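Local coordinates for protein prokaryotic transcription elongation factor GreA/GreB (Nitrosomonas europaea, PDB 2PN0) that acts as a transcription elongation factor of the GreA/GreB family, with a Rnk-type N-terminal region, and probably binds RNA polymerase, at the interface of chains A and B. Sequence-based numbering; all coordinates share one arbitrary frame. Chains: chain A/B, Prokaryotic transcription elongation factor GreA/GreB.

Contact 1: the interface of chains A and B. Residues chain A 33, 36-37, 40, 100; chain B 114-115, 120.
Van der Waals packing carries this patch of the A–B interface, for no nitrogen or oxygen of one chain lies within bonding distance of the other. B:Pro115 is the inserted group: its ring sits between helix 34-42 and helix 98-101 of chain A. On the helix 34-42 side, CB of the pyrrolidine ring lies 3.8 Å from CA of A:Leu37, while ring atom CG reaches the carbonyl O of A:Gly33 at 3.6 Å. From the opposite side the backbone of A:Ala100 closes in, its CA 3.9 Å from CA of B:Pro115. The carbonyl O of B:Pro115 also touches CB of A:Asp36 at 3.4 Å.

A second set of contacts is made by the methylene chain of B:Lys114, whose CG is anti to its backbone N (chi1 -167°). It crosses A:Asp36 at about a right angle, and the carboxylate oxygen OD2 meets CG of the lysine at 3.4 Å. The chain bends at chi3 (72°). OD1 of A:Asp36 and NZ of B:Lys114 are 4.2 Å apart, not in contact but near enough for a probable electrostatic attraction. An alanine in place of A:Asp36 would remove the carboxylate lying against the lysine methylenes, and would probably weaken both this packing and the charge attraction.

The patch fits a proline-containing loop of one subunit against two helices of the other, probably helping to hold the two-fold pair together.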
# COMPACT_ATOMS: atom_id res chain seq x y z
N GLY A 33 -10.15 0.69 -3.57
CA GLY A 33 -9.94 0.03 -4.87
C GLY A 33 -10.69 -1.29 -5.02
O GLY A 33 -10.55 -1.97 -6.06
N ASP A 36 -12.73 -1.64 -8.12
CA ASP A 36 -11.87 -1.70 -9.32
C ASP A 36 -11.23 -3.08 -9.48
O ASP A 36 -11.14 -3.60 -10.60
CB ASP A 36 -10.78 -0.62 -9.20
CG ASP A 36 -11.38 0.76 -8.93
OD1 ASP A 36 -12.01 1.34 -9.85
OD2 ASP A 36 -11.18 1.28 -7.82
N LEU A 37 -10.82 -3.67 -8.36
CA LEU A 37 -10.28 -5.02 -8.37
C LEU A 37 -11.39 -6.01 -8.75
O LEU A 37 -11.17 -6.89 -9.59
CB LEU A 37 -9.73 -5.37 -7.00
CG LEU A 37 -9.19 -6.82 -6.87
CD1 LEU A 37 -7.98 -7.09 -7.79
CD2 LEU A 37 -8.86 -7.13 -5.41
N GLU A 40 -12.03 -5.73 -12.54
CA GLU A 40 -10.93 -6.37 -13.22
C GLU A 40 -11.02 -7.91 -13.17
O GLU A 40 -10.85 -8.59 -14.17
CB GLU A 40 -9.63 -5.85 -12.58
CG GLU A 40 -8.42 -6.49 -13.08
CD GLU A 40 -7.21 -5.87 -12.46
OE1 GLU A 40 -7.08 -5.93 -11.20
OE2 GLU A 40 -6.39 -5.34 -13.24
N ALA A 100 -3.25 -3.41 -6.95
CA ALA A 100 -2.97 -3.01 -8.34
C ALA A 100 -1.88 -3.88 -9.00
O ALA A 100 -1.69 -3.80 -10.23
CB ALA A 100 -2.51 -1.51 -8.38
N LYS B 114 -4.56 2.57 -8.96
CA LYS B 114 -5.90 1.95 -8.92
C LYS B 114 -5.83 0.56 -9.59
O LYS B 114 -5.20 0.43 -10.68
CB LYS B 114 -6.92 2.85 -9.65
CG LYS B 114 -8.37 2.45 -9.40
CD LYS B 114 -9.38 3.59 -9.74
CE LYS B 114 -9.47 3.76 -11.23
NZ LYS B 114 -10.42 4.89 -11.56
N PRO B 115 -6.46 -0.48 -9.00
CA PRO B 115 -6.40 -1.79 -9.66
C PRO B 115 -6.99 -1.67 -11.07
O PRO B 115 -8.05 -1.06 -11.25
CB PRO B 115 -7.30 -2.67 -8.79
CG PRO B 115 -7.17 -2.03 -7.42
CD PRO B 115 -7.22 -0.56 -7.74
N LEU B 120 -5.82 6.19 -8.04
CA LEU B 120 -6.83 6.51 -7.06
C LEU B 120 -6.43 7.79 -6.34
O LEU B 120 -5.43 7.77 -5.60
CB LEU B 120 -6.95 5.38 -6.05
CG LEU B 120 -8.20 5.43 -5.17
CD1 LEU B 120 -9.52 5.21 -6.00
CD2 LEU B 120 -8.13 4.33 -4.08

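Contact 2: the interface of chains A and B. Residues chain A 26, 29, 31-32, 94; chain B 86-89.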
# COMPACT_ATOMS: atom_id res chain seq x y z
N LEU A 26 -15.19 -11.39 2.84
CA LEU A 26 -15.07 -10.00 3.30
C LEU A 26 -16.14 -9.09 2.71
O LEU A 26 -15.88 -7.93 2.43
CB LEU A 26 -13.70 -9.43 2.90
CG LEU A 26 -12.52 -10.12 3.60
CD1 LEU A 26 -11.19 -9.59 3.14
CD2 LEU A 26 -12.67 -10.04 5.14
N ASN A 29 -16.33 -5.51 3.77
CA ASN A 29 -15.09 -4.74 3.91
C ASN A 29 -14.78 -3.86 2.70
O ASN A 29 -14.27 -4.33 1.68
CB ASN A 29 -13.93 -5.66 4.31
CG ASN A 29 -14.14 -6.29 5.70
OD1 ASN A 29 -14.55 -7.46 5.82
ND2 ASN A 29 -13.93 -5.49 6.75
N PHE A 31 -12.60 -1.93 1.20
CA PHE A 31 -11.17 -1.54 1.17
C PHE A 31 -10.91 -0.70 -0.09
O PHE A 31 -11.66 -0.81 -1.09
CB PHE A 31 -10.22 -2.75 1.27
CG PHE A 31 -10.38 -3.77 0.15
CD1 PHE A 31 -9.71 -3.63 -1.05
CD2 PHE A 31 -11.23 -4.86 0.32
CE1 PHE A 31 -9.85 -4.56 -2.07
CE2 PHE A 31 -11.38 -5.81 -0.71
CZ PHE A 31 -10.69 -5.64 -1.90
N PRO A 32 -9.88 0.15 -0.06
CA PRO A 32 -9.71 1.06 -1.21
C PRO A 32 -9.46 0.30 -2.50
O PRO A 32 -8.67 -0.65 -2.52
CB PRO A 32 -8.47 1.88 -0.82
CG PRO A 32 -7.76 1.06 0.28
CD PRO A 32 -8.88 0.38 1.01
N LEU A 94 -5.06 -7.19 -0.82
CA LEU A 94 -6.06 -6.19 -0.27
C LEU A 94 -5.45 -4.81 -0.03
O LEU A 94 -6.19 -3.85 0.19
CB LEU A 94 -6.71 -6.68 1.03
CG LEU A 94 -7.31 -8.09 0.96
CD1 LEU A 94 -8.02 -8.33 2.29
CD2 LEU A 94 -8.29 -8.20 -0.18
N THR B 86 -5.77 -8.84 8.70
CA THR B 86 -5.85 -9.61 7.46
C THR B 86 -7.14 -9.30 6.67
O THR B 86 -7.64 -10.15 5.89
CB THR B 86 -5.92 -11.15 7.77
OG1 THR B 86 -6.71 -11.37 8.94
CG2 THR B 86 -4.55 -11.77 7.96
N SER B 87 -7.74 -8.13 6.90
CA SER B 87 -9.03 -7.82 6.27
C SER B 87 -9.14 -6.48 5.53
O SER B 87 -10.25 -6.00 5.19
CB SER B 87 -10.18 -8.06 7.25
OG SER B 87 -10.31 -9.45 7.46
N GLY B 88 -7.98 -5.88 5.30
CA GLY B 88 -7.89 -4.72 4.43
C GLY B 88 -8.03 -3.38 5.13
O GLY B 88 -8.07 -2.36 4.43
N GLU B 89 -8.07 -3.38 6.47
CA GLU B 89 -8.39 -2.19 7.28
C GLU B 89 -7.16 -1.53 7.88
O GLU B 89 -7.21 -0.36 8.26
CB GLU B 89 -9.33 -2.55 8.45
CG GLU B 89 -10.65 -3.18 8.05
CD GLU B 89 -11.56 -3.40 9.25
OE1 GLU B 89 -11.06 -3.79 10.34
OE2 GLU B 89 -12.78 -3.17 9.11
O HOH W 1 -6.31 -2.05 2.30
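First torsions turn A:Leu26, A:Asn29 and A:Leu94 towards the B:Thr86–B:Glu89 loop, each placing CG anti to the carbonyl carbon. A:Phe31 takes the crowded position between backbone N and carbonyl carbon (chi1 60°), offers its CB to the loop and points its ring back into chain A. In B:Ser87 the hydroxyl is likewise anti to the carbonyl carbon (chi1 -70°), which brings OG tip to tip with methyl CD2 of A:Leu26 at 3.4 Å.

A:Leu94 covers the next stretch of the loop. Its methyl CD1 lies 3.9 Å from the backbone N of B:Gly88, and its CB is 4.1 Å from the glycine CA. The other methyl, CD2, turns back into chain A and rests 3.8 Å above the plane of the A:Phe31 ring, offset towards its rim. This intrachain contact supports A:Leu94 from behind, while CB of A:Phe31 faces the carbonyl O of B:Gly88 at 3.8 Å.

Polar groups meet less closely. The amide ND2 of A:Asn29 and carboxylate OE2 of B:Glu89 are 3.5 Å apart, too far to be counted as a hydrogen bond; the side chains cross at about a right angle, with their planes 81° apart. A water instead joins the backbones: it lies 2.8 Å from the carbonyl O of A:Leu94 and equally near that of B:Gly88.

In the fold, the chain A groups come from the connection between helices 13-25 and 34-42 and from the segment just after strand 90-92, whereas the chain B loop immediately precedes its own strand 90-92.

Contact 1 and contact 2 are neighbouring patches of one two-fold interface, the centres of their C-alpha atoms about 13 Å apart. They share no residue, but chain A's connection between helices 13-25 and 34-42 runs through both: A:Pro32 belongs to contact 2 and the next residue, A:Gly33, to contact 1. Chain B supplies two separate loops, one before strand 90-92 and one between strands 109-113 and 119-128. Symmetry repeats each patch with the chains exchanged, so every subunit both presents these loops and receives them. Such reciprocity suits a dimer, although the structure alone does not establish one in solution.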